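Local coordinates for protein probable transcriptional regulator PhnF (Escherichia coli, PDB 2FA1) that is probably a GntR/HutC-family transcriptional regulator, encoded in an operon for alkylphosphonate uptake and C-P lyase, represented here by its C-terminal effector-binding (UTRA) domain, at residues Asn4-Phe9 against Met153-Met158; Leu62-His67 against Cys115-Ile120; Trp75-Arg80 against Asp88-Gln93; Arg130-Arg135 against Ala142-Ser147. All coordinates share one frame; numbering follows the deposited sequence. Where two conformers were deposited one is given.

Interaction 1. Residues Asn4-Phe9 against Met153-Met158; sequences NAQARF and MIEFTM
The start of a two-stranded parallel sheet, strand 9-12 beside strand 154-159, is set by Phe9, whose backbone reaches both neighbours of Ile154. Phe9 N donates to Met153 O at 2.8 Å, from above the carbonyl plane, and Glu155 N returns a bond to Phe9 O at 3.0 Å, nearly along the C=O axis, the parallel-bridge pattern about Ile154. Met153, just before the strand, bends at chi2 and chi3 so that CE meets the edge of the Phe9 ring at CE1, 3.2 Å away. Arg8 CG lies over one ring face, near its rim. Ahead of Phe9, Gln6 N is reached by Glu155 OE1 (chi1 162°), a 2.9 Å bond that is straight at hydrogen (165°) but arrives above the carboxylate plane. Ala7 CB rests on the strand backbone, 3.6 Å from Glu155 N. Glu155 OE1 and OE2 also form salt bridges to Arg104 and Arg130 of the second subunit, respectively, which probably favour the charged carboxylate, and residues 156-158 pair antiparallel with a strand of that subunit.

Interaction 2. Residues Leu62-His67 against Cys115-Ile120; sequences LCLIDH and CQRLEI
Leu64 meets Leu118, with Leu64 CB 4.1 Å from Leu118 CD2. That same methyl lies over the strand backbone, 4.0 Å from Leu62 C, so one branch of Leu118 covers the peptides leading from Leu62 to Leu64. Leu64 has CG anti to its backbone N (chi1 171°), and its CD2 lies against the aliphatic part of Arg117, 3.9 Å from Arg117 CD, the two side chains crossing obliquely. Beyond this apolar layer, Asp66 and Arg117 are bridged by a water: it donates to Asp66 OD2 at 2.7 Å and accepts a weak bond from Arg117 NH1 at 3.1 Å. The other carboxylate oxygen, OD1, is held by Arg52 and His50, which would tend to stabilise a charged Asp66. Leu62 and Cys63 form a classic beta bulge opposite Arg55, while the helix closes in a Schellman motif, with Glu119 at positive phi (55°) and Ile120 N bonded to Cys115 O at 3.0 Å. Helix 113-118 thus packs on strand 60-69, which runs between strands 47-57 and 143-150 of the antiparallel sheet; Leu54 also touches Leu64, and Leu126 of strand 125-135 also touches Leu118.

Interaction 3. Residues Trp75-Arg80 against Asp88-Gln93; sequences WPTLQR and DFLREQ
Two short helices, 75-78 and 86-94, pack against each other in the connection between strands 60-69 and 98-109 of the UTRA domain, and no hydrogen bond spans the two segments. The join is made by van der Waals contact. Thr77 turns CG2 anti to its backbone N, and this methyl fits between Gln93 and Phe89, 3.6 Å from Gln93 CB and 3.8 Å from Phe89 CE2. Deeper in, the tips of two leucines approach more loosely, Leu78 CD2 lying 4.3 Å from Leu90 CD1; Leu78 also touches Leu86 and, on strand 47-57, Ile49.

The aromatic contacts centre on Phe89, whose CG is anti to its backbone N (chi1 178°), sending the ring toward Thr77 and Arg80. Thr77 O lies in the ring plane at its edge, 3.3 Å from Phe89 CE2. Gln93 CG, one turn further along the same helix, sits 3.6 Å above one ring face, offset toward the rim, and Phe81 meets the ring edge-to-face.

The side-chain polar bonds described here stay within one segment. Arg91 NH1 and Asp88 OD1 form a salt bridge of 3.2 Å, the donor rising above the carboxylate plane. The extended Arg80 chain runs back along its own segment, so that NH1 donates to Pro76 O at 2.9 Å, on a carbonyl lone pair, with that oxygen only 1° out of the guanidinium plane.

Interaction 4. Residues Arg130-Arg135 against Ala142-Ser147; sequences RTLNHR and AEYSVS
The guanidinium of Arg130 meets the Tyr144 hydroxyl at its edge: NH1 donates to Tyr144 OH at 3.2 Å, with the oxygen in the guanidinium plane and the ring turned 86° to it. On that side of the sheet Leu132 CD2 lies obliquely against the phenol, 4.0 Å from Tyr144 CD1, and His35 meets the ring edge-to-face. Glu155 of the second subunit forms a salt bridge with Arg130 NH2. The other side is polar. Asn133 ND2 reaches the anti lone pair of Glu143 OE2 at 2.6 Å, a short but bent bond (135°), while the hydroxyls Thr131 OG1 and Ser145 OG share a 2.9 Å bond. This is a beta hairpin with antiparallel strands: Thr131 and Ser145 form a hydrogen-bonded pair, and Asn133 O accepts from both Glu143 N and Ala142 N (2.7 Å) at a classic bulge. Helix 34-40 covers the Leu132 and Tyr144 side, and the hairpin occupies the sheet between strands 60-69 and 98-109.

Interaction 1 joins the two ends of the chain, and the other three lie between its segments in sequence; interaction 3 in turn falls between the segments of interaction 2, and interaction 4 follows. Interactions 2 and 4 share the six-stranded antiparallel sheet through neighbouring strands 60-69 and 143-150, their centres 17 Å apart, and a probable hydrogen bond between His67 ND1 and Glu143 OE1 (2.8 Å) connects them. Leu62 links 2 to 1 by packing on Phe9, Met153 and Ile154. Interaction 3 lies about 29 Å from interaction 1, centre to centre, across the chain's centre. Interactions 1 and 4 both touch the second subunit, so both the terminal segments and the hairpin contribute to the subunit interface.

Interaction 1. Residues Asn4-Phe9 against Met153-Met158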
loop_
_atom_site.group_PDB
_atom_site.type_symbol
_atom_site.label_atom_id
_atom_site.label_comp_id
_atom_site.label_asym_id
_atom_site.label_seq_id
_atom_site.Cartn_x
_atom_site.Cartn_y
_atom_site.Cartn_z
ATOM N N ASN A 4 -2.119 13.157 -8.915
ATOM C CA ASN A 4 -2.896 13.859 -7.939
ATOM C C ASN A 4 -2.994 12.986 -6.688
ATOM O O ASN A 4 -2.719 11.794 -6.735
ATOM C CB ASN A 4 -4.268 14.222 -8.491
ATOM C CG ASN A 4 -5.085 13.022 -8.898
ATOM O OD1 ASN A 4 -6.268 12.979 -8.636
ATOM N ND2 ASN A 4 -4.471 12.060 -9.561
ATOM N N ALA A 5 -3.388 13.605 -5.586
ATOM C CA ALA A 5 -3.618 12.890 -4.293
ATOM C C ALA A 5 -5.108 12.581 -4.117
ATOM O O ALA A 5 -5.918 13.443 -4.400
ATOM C CB ALA A 5 -3.107 13.750 -3.187
ATOM N N GLN A 6 -5.466 11.354 -3.700
ATOM C CA GLN A 6 -6.843 10.883 -3.541
ATOM C C GLN A 6 -7.351 11.099 -2.118
ATOM O O GLN A 6 -8.472 10.689 -1.777
ATOM C CB GLN A 6 -6.961 9.358 -3.799
ATOM C CG GLN A 6 -6.698 8.920 -5.219
ATOM C CD GLN A 6 -7.598 7.778 -5.666
ATOM O OE1 GLN A 6 -7.981 7.707 -6.850
ATOM N NE2 GLN A 6 -7.930 6.857 -4.727
ATOM N N ALA A 7 -6.491 11.674 -1.287
ATOM C CA ALA A 7 -6.811 11.872 0.112
ATOM C C ALA A 7 -6.212 13.177 0.587
ATOM O O ALA A 7 -5.249 13.700 0.008
ATOM C CB ALA A 7 -6.340 10.667 0.975
ATOM N N ARG A 8 -6.812 13.690 1.654
ATOM C CA ARG A 8 -6.401 14.918 2.327
ATOM C C ARG A 8 -4.930 14.921 2.632
ATOM O O ARG A 8 -4.253 15.895 2.283
ATOM C CB ARG A 8 -7.247 15.109 3.609
ATOM C CG ARG A 8 -6.938 16.327 4.463
ATOM C CD ARG A 8 -7.552 17.629 3.930
ATOM N NE ARG A 8 -6.581 18.693 4.159
ATOM C CZ ARG A 8 -6.479 19.396 5.278
ATOM N NH1 ARG A 8 -7.357 19.271 6.273
ATOM N NH2 ARG A 8 -5.515 20.290 5.372
ATOM N N PHE A 9 -4.398 13.853 3.254
ATOM C CA PHE A 9 -2.978 13.814 3.689
ATOM C C PHE A 9 -2.199 12.705 2.963
ATOM O O PHE A 9 -2.794 11.695 2.673
ATOM C CB PHE A 9 -2.918 13.532 5.186
ATOM C CG PHE A 9 -3.568 14.614 6.026
ATOM C CD1 PHE A 9 -4.820 14.404 6.574
ATOM C CD2 PHE A 9 -2.944 15.851 6.184
ATOM C CE1 PHE A 9 -5.496 15.417 7.298
ATOM C CE2 PHE A 9 -3.592 16.870 6.949
ATOM C CZ PHE A 9 -4.822 16.637 7.509
ATOM N N MET A 153 -8.766 9.834 4.706
ATOM C CA MET A 153 -7.924 10.962 5.085
ATOM C C MET A 153 -6.429 10.792 4.749
ATOM O O MET A 153 -5.623 11.739 4.703
ATOM C CB MET A 153 -8.112 11.231 6.587
ATOM C CG MET A 153 -9.519 11.637 6.956
ATOM S SD MET A 153 -9.857 13.337 6.436
ATOM C CE MET A 153 -8.393 14.027 7.101
ATOM N N ILE A 154 -6.018 9.564 4.517
ATOM C CA ILE A 154 -4.573 9.355 4.211
ATOM C C ILE A 154 -4.365 8.398 3.055
ATOM O O ILE A 154 -5.055 7.359 3.029
ATOM C CB ILE A 154 -3.821 8.835 5.461
ATOM C CG1 ILE A 154 -3.580 9.915 6.538
ATOM C CG2 ILE A 154 -2.406 8.321 5.067
ATOM C CD1 ILE A 154 -3.207 9.316 7.926
ATOM N N GLU A 155 -3.470 8.785 2.104
ATOM C CA GLU A 155 -2.986 7.920 1.019
ATOM C C GLU A 155 -1.476 7.716 1.223
ATOM O O GLU A 155 -0.775 8.592 1.772
ATOM C CB GLU A 155 -3.345 8.601 -0.329
ATOM C CG GLU A 155 -2.560 8.090 -1.556
ATOM C CD GLU A 155 -3.110 8.655 -2.863
ATOM O OE1 GLU A 155 -3.043 9.896 -3.011
ATOM O OE2 GLU A 155 -3.585 7.893 -3.766
ATOM N N PHE A 156 -0.971 6.550 0.855
ATOM C CA PHE A 156 0.454 6.263 1.019
ATOM C C PHE A 156 1.167 6.488 -0.266
ATOM O O PHE A 156 0.631 6.193 -1.321
ATOM C CB PHE A 156 0.695 4.829 1.465
ATOM C CG PHE A 156 0.319 4.584 2.931
ATOM C CD1 PHE A 156 1.218 4.913 3.922
ATOM C CD2 PHE A 156 -0.904 3.979 3.264
ATOM C CE1 PHE A 156 0.843 4.736 5.314
ATOM C CE2 PHE A 156 -1.282 3.784 4.604
ATOM C CZ PHE A 156 -0.395 4.136 5.616
ATOM N N THR A 157 2.423 6.962 -0.161
ATOM C CA THR A 157 3.200 7.174 -1.390
ATOM C C THR A 157 4.506 6.387 -1.293
ATOM O O THR A 157 4.989 6.128 -0.198
ATOM C CB THR A 157 3.544 8.691 -1.602
ATOM O OG1 THR A 157 4.255 9.164 -0.461
ATOM C CG2 THR A 157 2.251 9.490 -1.753
ATOM N N MET A 158 5.121 6.081 -2.428
ATOM C CA MET A 158 6.445 5.457 -2.347
ATOM C C MET A 158 7.234 5.918 -3.563
ATOM O O MET A 158 6.675 6.042 -4.663
ATOM C CB MET A 158 6.312 3.923 -2.242
ATOM C CG MET A 158 7.543 3.118 -2.567
ATOM S SD MET A 158 7.212 1.441 -2.062
ATOM C CE MET A 158 5.509 1.354 -2.596
#

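Interaction 2. Residues Leu62-His67 against Cys115-Ile120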
loop_
_atom_site.group_PDB
_atom_site.type_symbol
_atom_site.label_atom_id
_atom_site.label_comp_id
_atom_site.label_asym_id
_atom_site.label_seq_id
_atom_site.Cartn_x
_atom_site.Cartn_y
_atom_site.Cartn_z
ATOM N N LEU A 62 -6.411 10.043 13.129
ATOM C CA LEU A 62 -6.131 9.679 11.742
ATOM C C LEU A 62 -5.427 8.355 11.592
ATOM O O LEU A 62 -5.687 7.609 10.657
ATOM C CB LEU A 62 -5.230 10.743 11.136
ATOM C CG LEU A 62 -5.876 12.108 10.931
ATOM C CD1 LEU A 62 -5.028 12.833 9.939
ATOM C CD2 LEU A 62 -7.281 12.075 10.522
ATOM N N CYS A 63 -4.416 8.138 12.446
ATOM C CA CYS A 63 -3.507 6.997 12.236
ATOM C C CYS A 63 -3.138 6.410 13.601
ATOM O O CYS A 63 -2.530 7.106 14.427
ATOM C CB CYS A 63 -2.190 7.493 11.564
ATOM S SG CYS A 63 -1.127 5.977 11.357
ATOM N N LEU A 64 -3.504 5.145 13.851
ATOM C CA LEU A 64 -3.199 4.519 15.119
ATOM C C LEU A 64 -2.143 3.446 14.790
ATOM O O LEU A 64 -2.326 2.760 13.816
ATOM C CB LEU A 64 -4.440 3.738 15.527
ATOM C CG LEU A 64 -4.255 2.828 16.738
ATOM C CD1 LEU A 64 -4.248 3.834 17.928
ATOM C CD2 LEU A 64 -5.437 1.825 16.807
ATOM N N ILE A 65 -1.070 3.324 15.580
ATOM C CA ILE A 65 -0.082 2.231 15.307
ATOM C C ILE A 65 0.194 1.510 16.626
ATOM O O ILE A 65 0.435 2.164 17.649
ATOM C CB ILE A 65 1.221 2.834 14.797
ATOM C CG1 ILE A 65 0.978 3.784 13.596
ATOM C CG2 ILE A 65 2.258 1.724 14.357
ATOM C CD1 ILE A 65 2.239 4.437 12.995
ATOM N N ASP A 66 0.198 0.176 16.567
ATOM C CA ASP A 66 0.608 -0.672 17.671
ATOM C C ASP A 66 1.989 -1.160 17.340
ATOM O O ASP A 66 2.149 -1.738 16.269
ATOM C CB ASP A 66 -0.388 -1.796 17.854
ATOM C CG ASP A 66 -1.654 -1.282 18.557
ATOM O OD1 ASP A 66 -1.597 -0.888 19.724
ATOM O OD2 ASP A 66 -2.707 -1.245 17.907
ATOM N N HIS A 67 2.958 -0.920 18.198
ATOM C CA HIS A 67 4.362 -1.317 17.898
ATOM C C HIS A 67 4.748 -2.375 18.991
ATOM O O HIS A 67 4.527 -2.144 20.166
ATOM C CB HIS A 67 5.268 -0.155 18.224
ATOM C CG HIS A 67 4.969 1.069 17.449
ATOM N ND1 HIS A 67 5.636 1.421 16.297
ATOM C CD2 HIS A 67 4.152 2.088 17.756
ATOM C CE1 HIS A 67 5.160 2.594 15.875
ATOM N NE2 HIS A 67 4.270 3.024 16.744
ATOM N N CYS A 115 -13.198 0.840 15.670
ATOM C CA CYS A 115 -14.068 2.030 15.578
ATOM C C CYS A 115 -13.903 2.829 16.866
ATOM O O CYS A 115 -13.988 4.056 16.845
ATOM C CB CYS A 115 -15.546 1.722 15.444
ATOM S SG CYS A 115 -16.005 0.905 13.950
ATOM N N GLN A 116 -13.635 2.127 17.984
ATOM C CA GLN A 116 -13.500 2.838 19.265
ATOM C C GLN A 116 -12.207 3.618 19.300
ATOM O O GLN A 116 -12.227 4.855 19.599
ATOM C CB GLN A 116 -13.678 1.898 20.497
ATOM C CG GLN A 116 -13.426 2.617 21.860
ATOM C CD GLN A 116 -13.529 1.688 23.104
ATOM O OE1 GLN A 116 -13.287 2.116 24.245
ATOM N NE2 GLN A 116 -13.870 0.435 22.885
ATOM N N ARG A 117 -11.118 2.945 18.967
ATOM C CA ARG A 117 -9.817 3.652 19.009
ATOM C C ARG A 117 -9.695 4.760 17.961
ATOM O O ARG A 117 -9.111 5.816 18.288
ATOM C CB ARG A 117 -8.602 2.739 18.974
ATOM C CG ARG A 117 -8.709 1.564 19.937
ATOM C CD ARG A 117 -7.334 0.912 20.132
ATOM N NE ARG A 117 -7.369 0.251 21.419
ATOM C CZ ARG A 117 -7.509 -1.045 21.643
ATOM N NH1 ARG A 117 -7.575 -1.929 20.637
ATOM N NH2 ARG A 117 -7.522 -1.451 22.909
ATOM N N LEU A 118 -10.195 4.556 16.724
ATOM C CA LEU A 118 -10.036 5.576 15.698
ATOM C C LEU A 118 -11.230 6.486 15.672
ATOM O O LEU A 118 -11.229 7.423 14.847
ATOM C CB LEU A 118 -9.827 5.000 14.291
ATOM C CG LEU A 118 -8.392 4.563 13.976
ATOM C CD1 LEU A 118 -8.349 3.890 12.658
ATOM C CD2 LEU A 118 -7.528 5.813 13.815
ATOM N N GLU A 119 -12.216 6.267 16.579
ATOM C CA GLU A 119 -13.335 7.160 16.744
ATOM C C GLU A 119 -14.062 7.366 15.403
ATOM O O GLU A 119 -14.247 8.550 14.891
ATOM C CB GLU A 119 -12.872 8.516 17.374
ATOM C CG GLU A 119 -12.153 8.260 18.719
ATOM C CD GLU A 119 -11.416 9.509 19.278
ATOM O OE1 GLU A 119 -11.384 10.491 18.504
ATOM O OE2 GLU A 119 -10.895 9.432 20.434
ATOM N N ILE A 120 -14.451 6.243 14.798
ATOM C CA ILE A 120 -15.141 6.286 13.471
ATOM C C ILE A 120 -16.343 5.400 13.466
ATOM O O ILE A 120 -16.404 4.545 14.299
ATOM C CB ILE A 120 -14.206 5.867 12.341
ATOM C CG1 ILE A 120 -13.509 4.591 12.746
ATOM C CG2 ILE A 120 -13.199 7.061 12.051
ATOM C CD1 ILE A 120 -12.606 4.037 11.789
HETATM O O HOH W 1 -5.377 -1.287 18.559
#

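Interaction 3. Residues Trp75-Arg80 against Asp88-Gln93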
loop_
_atom_site.group_PDB
_atom_site.type_symbol
_atom_site.label_atom_id
_atom_site.label_comp_id
_atom_site.label_asym_id
_atom_site.label_seq_id
_atom_site.Cartn_x
_atom_site.Cartn_y
_atom_site.Cartn_z
ATOM N N TRP A 75 13.306 -1.646 27.377
ATOM C CA TRP A 75 12.315 -1.036 28.207
ATOM C C TRP A 75 12.715 0.298 28.893
ATOM O O TRP A 75 11.861 1.183 28.975
ATOM C CB TRP A 75 11.775 -2.146 29.161
ATOM C CG TRP A 75 10.690 -1.726 30.075
ATOM C CD1 TRP A 75 10.696 -1.833 31.437
ATOM C CD2 TRP A 75 9.411 -1.158 29.711
ATOM N NE1 TRP A 75 9.498 -1.343 31.986
ATOM C CE2 TRP A 75 8.692 -0.935 30.930
ATOM C CE3 TRP A 75 8.817 -0.794 28.472
ATOM C CZ2 TRP A 75 7.396 -0.389 30.935
ATOM C CZ3 TRP A 75 7.504 -0.242 28.462
ATOM C CH2 TRP A 75 6.808 -0.040 29.697
ATOM N N PRO A 76 13.956 0.417 29.446
ATOM C CA PRO A 76 14.364 1.716 30.021
ATOM C C PRO A 76 14.180 2.889 29.010
ATOM O O PRO A 76 13.735 3.989 29.388
ATOM C CB PRO A 76 15.875 1.474 30.359
ATOM C CG PRO A 76 15.833 -0.009 30.764
ATOM C CD PRO A 76 15.052 -0.585 29.622
ATOM N N THR A 77 14.401 2.576 27.721
ATOM C CA THR A 77 14.280 3.613 26.720
ATOM C C THR A 77 12.852 3.831 26.331
ATOM O O THR A 77 12.340 4.955 26.354
ATOM C CB THR A 77 15.114 3.237 25.499
ATOM O OG1 THR A 77 16.497 3.244 25.878
ATOM C CG2 THR A 77 14.876 4.265 24.273
ATOM N N LEU A 78 12.182 2.751 25.922
ATOM C CA LEU A 78 10.831 2.898 25.337
ATOM C C LEU A 78 9.772 3.407 26.322
ATOM O O LEU A 78 8.770 4.078 25.938
ATOM C CB LEU A 78 10.425 1.590 24.647
ATOM C CG LEU A 78 11.241 1.265 23.425
ATOM C CD1 LEU A 78 10.833 -0.107 22.919
ATOM C CD2 LEU A 78 11.184 2.373 22.271
ATOM N N GLN A 79 9.885 2.993 27.602
ATOM C CA GLN A 79 8.907 3.509 28.565
ATOM C C GLN A 79 8.959 5.028 28.698
ATOM O O GLN A 79 7.966 5.600 29.075
ATOM C CB GLN A 79 9.112 2.872 29.926
ATOM C CG GLN A 79 10.303 3.445 30.697
ATOM C CD GLN A 79 10.622 2.595 31.962
ATOM O OE1 GLN A 79 11.210 1.485 31.899
ATOM N NE2 GLN A 79 10.317 3.181 33.123
ATOM N N ARG A 80 10.085 5.652 28.294
ATOM C CA ARG A 80 10.278 7.100 28.355
ATOM C C ARG A 80 9.826 7.825 27.126
ATOM O O ARG A 80 9.851 9.104 27.112
ATOM C CB ARG A 80 11.756 7.383 28.679
ATOM C CG ARG A 80 12.139 6.863 30.108
ATOM C CD ARG A 80 13.674 7.089 30.510
ATOM N NE ARG A 80 13.820 7.006 32.015
ATOM C CZ ARG A 80 13.868 5.870 32.748
ATOM N NH1 ARG A 80 13.836 4.653 32.203
ATOM N NH2 ARG A 80 13.944 5.957 34.093
ATOM N N ASP A 88 12.757 7.880 15.448
ATOM C CA ASP A 88 13.769 8.906 15.696
ATOM C C ASP A 88 14.140 8.898 17.201
ATOM O O ASP A 88 15.308 9.022 17.536
ATOM C CB ASP A 88 13.303 10.288 15.248
ATOM C CG ASP A 88 13.150 10.424 13.729
ATOM O OD1 ASP A 88 13.668 9.596 12.964
ATOM O OD2 ASP A 88 12.477 11.407 13.324
ATOM N N PHE A 89 13.163 8.771 18.085
ATOM C CA PHE A 89 13.440 8.712 19.519
ATOM C C PHE A 89 14.333 7.515 19.826
ATOM O O PHE A 89 15.343 7.659 20.496
ATOM C CB PHE A 89 12.131 8.524 20.265
ATOM C CG PHE A 89 12.319 8.400 21.775
ATOM C CD1 PHE A 89 12.623 9.496 22.541
ATOM C CD2 PHE A 89 12.210 7.156 22.380
ATOM C CE1 PHE A 89 12.829 9.349 23.908
ATOM C CE2 PHE A 89 12.373 7.025 23.768
ATOM C CZ PHE A 89 12.665 8.134 24.491
ATOM N N LEU A 90 13.958 6.334 19.342
ATOM C CA LEU A 90 14.794 5.132 19.608
ATOM C C LEU A 90 16.241 5.338 19.090
ATOM O O LEU A 90 17.235 4.998 19.799
ATOM C CB LEU A 90 14.161 3.976 18.897
ATOM C CG LEU A 90 14.906 2.633 19.038
ATOM C CD1 LEU A 90 15.076 2.203 20.513
ATOM C CD2 LEU A 90 14.278 1.463 18.190
ATOM N N ARG A 91 16.346 5.930 17.884
ATOM C CA ARG A 91 17.679 6.131 17.292
ATOM C C ARG A 91 18.471 7.134 18.085
ATOM O O ARG A 91 19.654 6.857 18.405
ATOM C CB ARG A 91 17.601 6.526 15.802
ATOM C CG ARG A 91 19.046 6.463 15.178
ATOM C CD ARG A 91 19.024 7.106 13.815
ATOM N NE ARG A 91 18.665 8.496 14.034
ATOM C CZ ARG A 91 17.577 9.103 13.594
ATOM N NH1 ARG A 91 16.682 8.462 12.820
ATOM N NH2 ARG A 91 17.386 10.368 13.955
ATOM N N GLU A 92 17.818 8.229 18.479
ATOM C CA GLU A 92 18.543 9.271 19.261
ATOM C C GLU A 92 19.004 8.729 20.602
ATOM O O GLU A 92 20.094 9.102 21.112
ATOM C CB GLU A 92 17.666 10.442 19.519
ATOM C CG GLU A 92 17.398 11.224 18.194
ATOM C CD GLU A 92 16.430 12.361 18.414
ATOM O OE1 GLU A 92 16.744 13.207 19.292
ATOM O OE2 GLU A 92 15.359 12.423 17.723
ATOM N N GLN A 93 18.181 7.887 21.215
ATOM C CA GLN A 93 18.516 7.361 22.509
ATOM C C GLN A 93 19.489 6.181 22.491
ATOM O O GLN A 93 20.242 6.040 23.515
ATOM C CB GLN A 93 17.202 6.869 23.273
ATOM C CG GLN A 93 16.195 7.957 23.640
ATOM C CD GLN A 93 16.761 8.907 24.688
ATOM O OE1 GLN A 93 16.850 10.094 24.426
ATOM N NE2 GLN A 93 17.176 8.388 25.830
#

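Interaction 4. Residues Arg130-Arg135 against Ala142-Ser147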
loop_
_atom_site.group_PDB
_atom_site.type_symbol
_atom_site.label_atom_id
_atom_site.label_comp_id
_atom_site.label_asym_id
_atom_site.label_seq_id
_atom_site.Cartn_x
_atom_site.Cartn_y
_atom_site.Cartn_z
ATOM N N ARG A 130 1.286 -3.383 7.832
ATOM C CA ARG A 130 1.907 -4.207 8.917
ATOM C C ARG A 130 3.328 -4.404 8.458
ATOM O O ARG A 130 3.608 -4.661 7.246
ATOM C CB ARG A 130 1.243 -5.566 9.075
ATOM C CG ARG A 130 -0.260 -5.493 9.524
ATOM C CD ARG A 130 -0.820 -6.779 9.923
ATOM N NE ARG A 130 -1.082 -7.589 8.756
ATOM C CZ ARG A 130 -0.755 -8.879 8.612
ATOM N NH1 ARG A 130 -0.164 -9.566 9.568
ATOM N NH2 ARG A 130 -1.103 -9.505 7.485
ATOM N N THR A 131 4.273 -4.156 9.370
ATOM C CA THR A 131 5.676 -4.167 8.953
ATOM C C THR A 131 6.538 -4.928 9.947
ATOM O O THR A 131 6.270 -4.906 11.088
ATOM C CB THR A 131 6.240 -2.744 8.753
ATOM O OG1 THR A 131 6.381 -2.045 9.991
ATOM C CG2 THR A 131 5.322 -1.822 7.886
ATOM N N LEU A 132 7.586 -5.616 9.467
ATOM C CA LEU A 132 8.627 -6.234 10.282
ATOM C C LEU A 132 9.918 -5.471 10.026
ATOM O O LEU A 132 10.310 -5.173 8.840
ATOM C CB LEU A 132 8.876 -7.690 9.827
ATOM C CG LEU A 132 7.878 -8.633 10.437
ATOM C CD1 LEU A 132 8.253 -10.046 9.931
ATOM C CD2 LEU A 132 7.910 -8.597 11.967
ATOM N N ASN A 133 10.575 -5.100 11.141
ATOM C CA ASN A 133 11.725 -4.208 11.113
ATOM C C ASN A 133 12.815 -4.885 11.935
ATOM O O ASN A 133 12.533 -5.692 12.850
ATOM C CB ASN A 133 11.411 -2.837 11.744
ATOM C CG ASN A 133 10.403 -2.046 10.947
ATOM O OD1 ASN A 133 10.571 -1.744 9.768
ATOM N ND2 ASN A 133 9.298 -1.694 11.607
ATOM N N HIS A 134 14.050 -4.626 11.507
ATOM C CA HIS A 134 15.244 -5.376 11.990
ATOM C C HIS A 134 16.325 -4.375 12.327
ATOM O O HIS A 134 16.352 -3.281 11.761
ATOM C CB HIS A 134 15.749 -6.280 10.834
ATOM C CG HIS A 134 14.884 -7.502 10.632
ATOM N ND1 HIS A 134 13.749 -7.486 9.836
ATOM C CD2 HIS A 134 14.957 -8.751 11.155
ATOM C CE1 HIS A 134 13.181 -8.683 9.868
ATOM N NE2 HIS A 134 13.890 -9.470 10.653
ATOM N N ARG A 135 17.116 -4.711 13.343
ATOM C CA ARG A 135 18.381 -3.998 13.571
ATOM C C ARG A 135 19.298 -4.618 12.531
ATOM O O ARG A 135 19.440 -5.877 12.450
ATOM C CB ARG A 135 18.981 -4.263 14.949
ATOM C CG ARG A 135 18.120 -3.882 16.080
ATOM C CD ARG A 135 18.804 -4.234 17.439
ATOM N NE ARG A 135 20.182 -3.746 17.443
ATOM C CZ ARG A 135 20.961 -3.648 18.525
ATOM N NH1 ARG A 135 20.516 -4.061 19.705
ATOM N NH2 ARG A 135 22.207 -3.162 18.393
ATOM N N ALA A 142 13.185 -7.004 15.116
ATOM C CA ALA A 142 13.267 -6.211 16.330
ATOM C C ALA A 142 11.852 -5.773 16.683
ATOM O O ALA A 142 11.504 -5.681 17.858
ATOM C CB ALA A 142 14.190 -4.987 16.160
ATOM N N GLU A 143 11.042 -5.494 15.657
ATOM C CA GLU A 143 9.772 -4.755 15.925
ATOM C C GLU A 143 8.745 -5.179 14.871
ATOM O O GLU A 143 9.125 -5.309 13.690
ATOM C CB GLU A 143 9.938 -3.255 15.813
ATOM C CG GLU A 143 8.587 -2.400 16.063
ATOM C CD GLU A 143 8.515 -1.142 15.278
ATOM O OE1 GLU A 143 7.851 -0.205 15.705
ATOM O OE2 GLU A 143 8.998 -1.032 14.139
ATOM N N TYR A 144 7.506 -5.381 15.335
ATOM C CA TYR A 144 6.368 -5.667 14.434
ATOM C C TYR A 144 5.420 -4.479 14.690
ATOM O O TYR A 144 5.107 -4.237 15.880
ATOM C CB TYR A 144 5.697 -6.902 14.951
ATOM C CG TYR A 144 4.371 -7.249 14.322
ATOM C CD1 TYR A 144 4.239 -7.177 12.914
ATOM C CD2 TYR A 144 3.304 -7.651 15.089
ATOM C CE1 TYR A 144 2.977 -7.612 12.258
ATOM C CE2 TYR A 144 2.050 -8.028 14.446
ATOM C CZ TYR A 144 1.933 -7.996 13.065
ATOM O OH TYR A 144 0.751 -8.378 12.410
ATOM N N SER A 145 4.938 -3.851 13.596
ATOM C CA SER A 145 4.008 -2.729 13.851
ATOM C C SER A 145 2.793 -2.916 12.981
ATOM O O SER A 145 2.893 -3.423 11.854
ATOM C CB SER A 145 4.659 -1.408 13.585
ATOM O OG SER A 145 4.828 -1.151 12.239
ATOM N N VAL A 146 1.649 -2.457 13.482
ATOM C CA VAL A 146 0.426 -2.581 12.725
ATOM C C VAL A 146 -0.215 -1.194 12.774
ATOM O O VAL A 146 -0.595 -0.764 13.883
ATOM C CB VAL A 146 -0.529 -3.536 13.450
ATOM C CG1 VAL A 146 -1.946 -3.717 12.645
ATOM C CG2 VAL A 146 0.158 -4.921 13.787
ATOM N N SER A 147 -0.309 -0.563 11.612
ATOM C CA SER A 147 -0.855 0.792 11.480
ATOM C C SER A 147 -2.274 0.658 10.969
ATOM O O SER A 147 -2.532 -0.102 10.015
ATOM C CB SER A 147 -0.034 1.488 10.371
ATOM O OG SER A 147 -0.420 2.809 10.242
#